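GTN Reductase (Agrobacterium tumefaciens, PDB 5N6G) is an FMN-dependent ene-reductase of the Old Yellow Enzyme family that probably reduces carbon-carbon double bonds with a nicotinamide coenzyme as electron source. Local coordinates at residues A124-Y129 with A140-P145; P247-V252 with A287-A292; I264-G269 with G300-N305. One frame throughout, in Å; residues are numbered along the deposited sequence. Where two conformers were deposited one is given.

Interaction 1 (A124-Y129 with A140-P145)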
# COMPACT_ATOMS: atom_id res chain seq x y z
N ALA A 124 -12.84 -5.16 -14.64
CA ALA A 124 -12.66 -3.74 -14.31
C ALA A 124 -12.49 -2.92 -15.57
O ALA A 124 -11.81 -3.34 -16.51
CB ALA A 124 -11.43 -3.55 -13.44
N LYS A 125 -13.10 -1.73 -15.58
CA LYS A 125 -12.81 -0.72 -16.59
C LYS A 125 -11.58 0.03 -16.10
O LYS A 125 -11.64 1.11 -15.52
CB LYS A 125 -13.99 0.20 -16.82
CG LYS A 125 -13.78 1.13 -18.03
CD LYS A 125 -15.09 1.77 -18.48
CE LYS A 125 -14.84 2.96 -19.40
NZ LYS A 125 -14.97 4.26 -18.68
N SER A 126 -10.42 -0.61 -16.31
CA SER A 126 -9.14 -0.11 -15.83
C SER A 126 -8.10 -0.41 -16.89
O SER A 126 -8.35 -1.14 -17.85
CB SER A 126 -8.75 -0.74 -14.49
OG SER A 126 -7.68 -0.04 -13.88
N LYS A 127 -6.93 0.20 -16.74
CA LYS A 127 -5.85 0.03 -17.69
C LYS A 127 -4.59 -0.36 -16.95
O LYS A 127 -4.40 -0.01 -15.78
CB LYS A 127 -5.59 1.31 -18.50
CG LYS A 127 -6.62 1.55 -19.57
CD LYS A 127 -6.38 2.88 -20.29
CE LYS A 127 -7.39 3.08 -21.42
NZ LYS A 127 -7.30 2.00 -22.44
N THR A 128 -3.71 -1.08 -17.65
CA THR A 128 -2.47 -1.50 -17.04
C THR A 128 -1.32 -1.35 -18.02
O THR A 128 -1.50 -0.91 -19.16
CB THR A 128 -2.53 -2.94 -16.52
OG1 THR A 128 -1.27 -3.24 -15.95
CG2 THR A 128 -2.84 -3.96 -17.62
N TYR A 129 -0.13 -1.70 -17.55
CA TYR A 129 1.11 -1.54 -18.31
C TYR A 129 1.69 -2.93 -18.51
O TYR A 129 1.96 -3.64 -17.53
CB TYR A 129 2.10 -0.63 -17.58
CG TYR A 129 1.48 0.47 -16.72
CD1 TYR A 129 0.29 1.08 -17.08
CD2 TYR A 129 2.10 0.90 -15.55
CE1 TYR A 129 -0.27 2.07 -16.30
CE2 TYR A 129 1.55 1.91 -14.77
CZ TYR A 129 0.36 2.49 -15.16
OH TYR A 129 -0.21 3.48 -14.40
N ALA A 140 -2.83 -1.48 -21.87
CA ALA A 140 -3.85 -2.45 -22.21
C ALA A 140 -4.98 -2.33 -21.20
O ALA A 140 -4.77 -1.93 -20.04
CB ALA A 140 -3.30 -3.88 -22.22
N GLU A 141 -6.18 -2.64 -21.67
CA GLU A 141 -7.29 -2.81 -20.75
C GLU A 141 -7.04 -4.04 -19.90
O GLU A 141 -6.48 -5.04 -20.40
CB GLU A 141 -8.60 -2.97 -21.52
CG GLU A 141 -8.91 -1.78 -22.41
CD GLU A 141 -10.15 -1.98 -23.28
OE1 GLU A 141 -10.95 -2.90 -22.99
OE2 GLU A 141 -10.31 -1.23 -24.27
N THR A 142 -7.45 -3.99 -18.64
CA THR A 142 -7.31 -5.16 -17.79
C THR A 142 -8.17 -6.31 -18.32
O THR A 142 -9.21 -6.11 -18.94
CB THR A 142 -7.66 -4.84 -16.33
OG1 THR A 142 -8.94 -4.21 -16.24
CG2 THR A 142 -6.58 -3.92 -15.75
N SER A 143 -7.71 -7.52 -18.04
CA SER A 143 -8.28 -8.74 -18.59
C SER A 143 -9.51 -9.18 -17.80
O SER A 143 -9.70 -8.83 -16.63
CB SER A 143 -7.22 -9.85 -18.55
OG SER A 143 -6.13 -9.55 -19.40
N GLU A 144 -10.32 -10.02 -18.44
CA GLU A 144 -11.47 -10.64 -17.77
C GLU A 144 -10.99 -11.55 -16.64
O GLU A 144 -10.22 -12.49 -16.90
CB GLU A 144 -12.26 -11.51 -18.75
CG GLU A 144 -12.88 -10.82 -19.89
CD GLU A 144 -13.74 -11.76 -20.73
OE1 GLU A 144 -13.41 -12.97 -20.84
OE2 GLU A 144 -14.76 -11.28 -21.26
N PRO A 145 -11.46 -11.36 -15.41
CA PRO A 145 -11.03 -12.21 -14.30
C PRO A 145 -11.91 -13.43 -14.13
O PRO A 145 -13.04 -13.49 -14.61
CB PRO A 145 -11.18 -11.30 -13.07
CG PRO A 145 -12.36 -10.45 -13.45
CD PRO A 145 -12.27 -10.22 -14.93
O HOH W 1 -10.23 -6.62 -14.98
O HOH W 2 -10.84 -3.93 -18.97
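T142 sits against A124, S126 and T128 where two antiparallel segments part from a hairpin, a worked case of one residue using its two branches for different purposes. Its methyl CG2 meets CG2 of T128 at 4.2 Å, the two side chains slanting past one another. Its hydroxyl, held between the backbone N and the carbonyl carbon (chi1 52°), lies with OG1 3.9 Å from CB of S126 and close to CB of A124. The same OG1 comes within 3.0 Å of A124 O at an angle too poor for a hydrogen bond, and donates instead to a water. That water also accepts from A124 N and donates to S143 O, while a second water links A124 O to T142 O.

The backbone supplies the direct bonds. T128 N reaches A140 O at 2.7 Å, A140 N returns the bond to T128 O, and T142 N donates to S126 O over 3.1 Å. K127 and E141, the non-hydrogen-bonded pair between them, send their side chains apart at the start. The lysine then bends at its last torsion (chi4 -60°), which leaves NZ 4.1 Å from CG of E141 and 4.8 Å from OE2, so the opposite charges are near without forming a salt bridge.

Other polar ends are engaged beyond the pair: S126 OG with N238 and T128 OG1 with G64 O. Strands 127-131 and 137-141 form this beta hairpin, and Y129 on the first of them touches the bound 2-phenylacrylic acid. Direct backbone bonds thus join the segments at the strand end, whereas towards A124 and S143 two waters take over, satisfying polar atoms of both segments where the strand pairing has ceased.

Interaction 2 (P247-V252 with A287-A292)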
# COMPACT_ATOMS: atom_id res chain seq x y z
N PRO A 247 -20.51 1.77 7.87
CA PRO A 247 -20.66 0.56 8.70
C PRO A 247 -19.65 -0.51 8.36
O PRO A 247 -19.20 -1.26 9.24
CB PRO A 247 -22.11 0.10 8.44
CG PRO A 247 -22.55 0.85 7.24
CD PRO A 247 -21.76 2.12 7.17
N LEU A 248 -19.28 -0.59 7.07
CA LEU A 248 -18.32 -1.57 6.61
C LEU A 248 -16.96 -1.33 7.22
O LEU A 248 -16.36 -2.23 7.83
CB LEU A 248 -18.21 -1.47 5.09
CG LEU A 248 -17.22 -2.37 4.35
CD1 LEU A 248 -17.55 -3.85 4.52
CD2 LEU A 248 -17.19 -1.94 2.88
N TYR A 249 -16.46 -0.11 7.05
CA TYR A 249 -15.11 0.22 7.49
C TYR A 249 -15.02 0.39 9.00
O TYR A 249 -14.00 0.03 9.59
CB TYR A 249 -14.62 1.46 6.74
CG TYR A 249 -14.00 1.05 5.43
CD1 TYR A 249 -12.65 0.70 5.35
CD2 TYR A 249 -14.79 0.92 4.30
CE1 TYR A 249 -12.09 0.31 4.16
CE2 TYR A 249 -14.25 0.50 3.11
CZ TYR A 249 -12.91 0.19 3.04
OH TYR A 249 -12.41 -0.22 1.84
N ASN A 250 -16.08 0.88 9.66
CA ASN A 250 -16.06 0.89 11.11
C ASN A 250 -15.97 -0.53 11.65
O ASN A 250 -15.23 -0.78 12.60
CB ASN A 250 -17.29 1.61 11.66
CG ASN A 250 -17.14 3.15 11.63
OD1 ASN A 250 -16.32 3.71 10.87
ND2 ASN A 250 -17.94 3.82 12.44
N TYR A 251 -16.68 -1.47 11.03
CA TYR A 251 -16.57 -2.87 11.45
C TYR A 251 -15.15 -3.38 11.25
O TYR A 251 -14.59 -4.03 12.14
CB TYR A 251 -17.56 -3.75 10.67
CG TYR A 251 -17.36 -5.23 10.94
CD1 TYR A 251 -17.95 -5.84 12.03
CD2 TYR A 251 -16.57 -5.99 10.11
CE1 TYR A 251 -17.74 -7.18 12.28
CE2 TYR A 251 -16.34 -7.31 10.35
CZ TYR A 251 -16.94 -7.91 11.43
OH TYR A 251 -16.73 -9.26 11.70
N VAL A 252 -14.56 -3.10 10.09
CA VAL A 252 -13.21 -3.58 9.80
C VAL A 252 -12.24 -3.11 10.88
O VAL A 252 -11.48 -3.91 11.44
CB VAL A 252 -12.76 -3.12 8.40
CG1 VAL A 252 -11.26 -3.28 8.23
CG2 VAL A 252 -13.52 -3.94 7.35
N ALA A 287 -13.29 10.78 11.74
CA ALA A 287 -13.17 10.75 13.20
C ALA A 287 -13.91 9.55 13.80
O ALA A 287 -13.43 8.93 14.76
CB ALA A 287 -13.71 12.04 13.79
N SER A 288 -15.10 9.24 13.28
CA SER A 288 -15.87 8.09 13.75
C SER A 288 -15.13 6.80 13.45
O SER A 288 -15.11 5.85 14.25
CB SER A 288 -17.25 8.09 13.07
OG SER A 288 -17.95 6.89 13.31
N PHE A 289 -14.51 6.75 12.27
CA PHE A 289 -13.71 5.62 11.84
C PHE A 289 -12.53 5.39 12.77
O PHE A 289 -12.30 4.27 13.24
CB PHE A 289 -13.28 5.91 10.39
CG PHE A 289 -12.39 4.90 9.75
CD1 PHE A 289 -12.74 3.56 9.64
CD2 PHE A 289 -11.19 5.31 9.19
CE1 PHE A 289 -11.91 2.66 9.01
CE2 PHE A 289 -10.35 4.42 8.56
CZ PHE A 289 -10.71 3.09 8.46
N LYS A 290 -11.77 6.46 13.06
CA LYS A 290 -10.66 6.32 13.99
C LYS A 290 -11.14 5.94 15.38
O LYS A 290 -10.50 5.13 16.06
CB LYS A 290 -9.87 7.63 14.08
CG LYS A 290 -8.65 7.51 14.98
CD LYS A 290 -7.87 8.80 15.00
CE LYS A 290 -6.60 8.63 15.84
NZ LYS A 290 -5.97 9.93 16.18
N ALA A 291 -12.28 6.49 15.81
CA ALA A 291 -12.79 6.13 17.13
C ALA A 291 -13.20 4.67 17.19
O ALA A 291 -13.08 4.05 18.26
CB ALA A 291 -13.97 7.02 17.51
N ALA A 292 -13.67 4.10 16.08
CA ALA A 292 -14.04 2.68 16.08
C ALA A 292 -12.81 1.82 16.34
O ALA A 292 -12.88 0.79 17.02
CB ALA A 292 -14.69 2.31 14.76
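N250 reaches across from one helix to S288, F289 and A292 of the next, and its side chain illustrates how a single amide can span a helix-helix groove. CB starts the path 4.1 Å from CB of A292, the methyl that also lies against the N250 backbone O. CG stands anti to the carbonyl carbon (chi1 -80°) and keeps the same methyl close. From there the amide divides. Its oxygen OD1 rests 3.4 Å from CA of F289 and near the edge of that residue's ring, in the ring plane; the amide and ring planes are turned only 18° apart. OD1 is also gripped by Q246, one turn earlier in its own helix. The other branch, ND2, donates to S288 OG at 3.2 Å, with the hydroxyl oxygen almost in the amide plane, so both ends of the amide are engaged and its rotation is fixed.

Beside this polar path the F289 ring turns its edge to Y249: CE1 lies 3.4 Å from the backbone O of Y249 and 3.7 Å from its CB. The short helical segments approach to 8.6 Å between axes and run in the same general direction, 29° apart. Such side-by-side helices, each following a strand of the inner sheet, are typical of the outer layer of a TIM barrel.

Interaction 3 (I264-G269 with G300-N305). With FMN (flavin mononucleotide), chain B.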
# COMPACT_ATOMS: atom_id res chain seq x y z
N ILE A 264 -2.16 1.57 11.23
CA ILE A 264 -3.23 1.69 10.25
C ILE A 264 -2.89 2.90 9.40
O ILE A 264 -2.68 4.00 9.93
CB ILE A 264 -4.61 1.90 10.91
CG1 ILE A 264 -4.85 0.92 12.07
CG2 ILE A 264 -5.71 1.86 9.83
CD1 ILE A 264 -4.95 -0.54 11.64
N HIS A 265 -2.86 2.71 8.08
CA HIS A 265 -2.55 3.76 7.13
C HIS A 265 -3.80 4.03 6.31
O HIS A 265 -4.29 3.14 5.60
CB HIS A 265 -1.38 3.32 6.25
CG HIS A 265 -0.89 4.34 5.28
ND1 HIS A 265 0.23 4.11 4.51
CD2 HIS A 265 -1.35 5.56 4.92
CE1 HIS A 265 0.45 5.16 3.74
NE2 HIS A 265 -0.49 6.05 3.97
N VAL A 266 -4.35 5.24 6.43
CA VAL A 266 -5.64 5.57 5.83
C VAL A 266 -5.47 6.63 4.75
O VAL A 266 -4.88 7.69 4.99
CB VAL A 266 -6.65 6.04 6.91
CG1 VAL A 266 -6.14 7.27 7.64
CG2 VAL A 266 -8.01 6.32 6.29
N VAL A 267 -6.02 6.34 3.57
CA VAL A 267 -6.18 7.30 2.48
C VAL A 267 -7.48 8.03 2.72
O VAL A 267 -8.56 7.43 2.70
CB VAL A 267 -6.19 6.60 1.11
CG1 VAL A 267 -6.40 7.60 -0.02
CG2 VAL A 267 -4.90 5.79 0.89
N GLU A 268 -7.39 9.35 2.90
CA GLU A 268 -8.55 10.18 3.17
C GLU A 268 -9.04 10.78 1.86
O GLU A 268 -8.42 11.69 1.30
CB GLU A 268 -8.17 11.27 4.18
CG GLU A 268 -7.75 10.65 5.51
CD GLU A 268 -7.21 11.65 6.52
OE1 GLU A 268 -6.53 12.63 6.13
OE2 GLU A 268 -7.47 11.44 7.72
N GLY A 269 -10.16 10.26 1.36
CA GLY A 269 -10.73 10.73 0.11
C GLY A 269 -10.35 9.89 -1.08
O GLY A 269 -9.93 8.74 -0.98
N GLY A 300 -2.36 0.84 17.36
CA GLY A 300 -1.46 1.07 16.25
C GLY A 300 -1.28 2.54 15.97
O GLY A 300 -2.13 3.37 16.29
N LEU A 301 -0.17 2.85 15.32
CA LEU A 301 0.08 4.21 14.88
C LEU A 301 -0.91 4.57 13.77
O LEU A 301 -1.09 3.80 12.82
CB LEU A 301 1.52 4.33 14.36
CG LEU A 301 2.04 5.74 14.17
CD1 LEU A 301 2.31 6.38 15.51
CD2 LEU A 301 3.30 5.73 13.31
N TRP A 302 -1.55 5.72 13.89
CA TRP A 302 -2.57 6.14 12.94
C TRP A 302 -1.91 7.08 11.92
O TRP A 302 -1.61 8.24 12.24
CB TRP A 302 -3.72 6.85 13.66
CG TRP A 302 -4.91 7.04 12.80
CD1 TRP A 302 -5.24 8.15 12.07
CD2 TRP A 302 -5.95 6.08 12.56
NE1 TRP A 302 -6.42 7.94 11.39
CE2 TRP A 302 -6.87 6.68 11.67
CE3 TRP A 302 -6.20 4.78 13.01
CZ2 TRP A 302 -8.03 6.04 11.25
CZ3 TRP A 302 -7.32 4.13 12.56
CH2 TRP A 302 -8.22 4.75 11.69
N ILE A 303 -1.70 6.57 10.71
CA ILE A 303 -0.97 7.26 9.66
C ILE A 303 -1.98 7.71 8.63
O ILE A 303 -2.73 6.89 8.10
CB ILE A 303 0.08 6.36 8.98
CG1 ILE A 303 1.03 5.73 10.01
CG2 ILE A 303 0.80 7.15 7.91
CD1 ILE A 303 1.99 4.69 9.38
N ALA A 304 -1.99 8.99 8.32
CA ALA A 304 -2.96 9.54 7.38
C ALA A 304 -2.26 9.99 6.12
O ALA A 304 -1.11 10.41 6.15
CB ALA A 304 -3.72 10.72 7.97
N ASN A 305 -3.00 9.93 5.02
CA ASN A 305 -2.50 10.28 3.70
C ASN A 305 -3.59 10.94 2.89
O ASN A 305 -4.78 10.73 3.13
CB ASN A 305 -2.03 9.03 2.96
CG ASN A 305 -1.78 9.30 1.50
OD1 ASN A 305 -2.62 9.01 0.65
ND2 ASN A 305 -0.63 9.89 1.21
N1 FMN B . -0.70 3.74 -3.34
C2 FMN B . -0.45 2.48 -2.85
O2 FMN B . -1.07 2.03 -1.87
N3 FMN B . 0.52 1.71 -3.44
C4 FMN B . 1.28 2.06 -4.54
O4 FMN B . 2.16 1.31 -4.96
C4A FMN B . 1.00 3.38 -5.07
N5 FMN B . 1.70 3.80 -6.09
C5A FMN B . 1.53 5.12 -6.48
C6 FMN B . 2.34 5.62 -7.49
C7 FMN B . 2.30 6.96 -7.84
C7M FMN B . 3.23 7.46 -8.92
C8 FMN B . 1.41 7.82 -7.19
C8M FMN B . 1.38 9.29 -7.50
C9 FMN B . 0.57 7.32 -6.20
C9A FMN B . 0.63 5.98 -5.83
N10 FMN B . -0.12 5.47 -4.76
C10 FMN B . 0.01 4.16 -4.37
C1' FMN B . -0.91 6.41 -3.95
C2' FMN B . -0.02 7.18 -2.98
O2' FMN B . 0.55 6.30 -2.01
C3' FMN B . -0.75 8.31 -2.26
O3' FMN B . -1.89 7.79 -1.59
C4' FMN B . -1.21 9.43 -3.18
O4' FMN B . -0.11 9.90 -3.98
C5' FMN B . -1.85 10.58 -2.42
O5' FMN B . -0.89 11.19 -1.53
P FMN B . -0.15 12.60 -1.80
O1P FMN B . -1.25 13.64 -1.86
O2P FMN B . 0.53 12.45 -3.15
O3P FMN B . 0.78 12.76 -0.66
O HOH W 3 -7.80 9.86 9.69
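Adjacent parallel strands of a beta-alpha-beta unit pair here residue by residue, I264 with W302 through V267 with N305. Five backbone hydrogen bonds alternate between them, from I264 N to L301 O at one end to E268 N with N305 O, 3.0 Å, at the other. On one face of the pair, W302 swings its indole towards the neighbouring strand: CZ3 meets CB of I264 at 3.9 Å, and NE1 approaches CG1 of V266, both aliphatic groups lying oblique to the ring. Further along, the carboxylate of E268 ends near CB of A304. A water in the indole plane joins its OE2 to W302 NE1, while OE1 forms a salt bridge with R275 and a hydrogen bond with Y308.

The unit is part of the eight-stranded TIM barrel of Old Yellow Enzymes, in which helix 286-295 carries the chain from the first strand to the second. I264, V266 and W302 touch that outer helix, whereas H265, V267, I303 and N305 point into the barrel. There CG2 of I303 covers one face of the H265 imidazole, 4.2 Å from the ring centroid and 18° off its normal, although displaced towards the rim. CB of N305 comes to the edge of the same ring, 3.5 Å from NE2, and ND1 is hydrogen-bonded to E176.

The N305 amide, its CG anti to the backbone N (chi1 168°), is turned to the flavin mononucleotide. OD1 accepts from the ribityl hydroxyl O3' at 2.7 Å, and ND2 donates to O5' at 3.0 Å and is also bonded to A326 O of the following strand, 324-327.

In the fold
Interactions 2 and 3 are two layers of one barrel wall, with centres about 12 Å apart. F289 joins them directly: its CE2 lies 3.8 Å from CG2 of V266, while CA of K290 is 3.7 Å from CH2 of W302. Their segments alternate along the chain, as strand follows helix around the barrel. The inner layer carries N305 to the FMN; in the outer one, the Y249 side chain remains about 12 Å from the cofactor. Interaction 1 belongs to a separate hairpin, its centre about 28 Å from that of interaction 3 across the chain's centre. Y129, beside its paired residues, touches the 2-phenylacrylic acid, so hairpin and barrel strands border different parts of the active site.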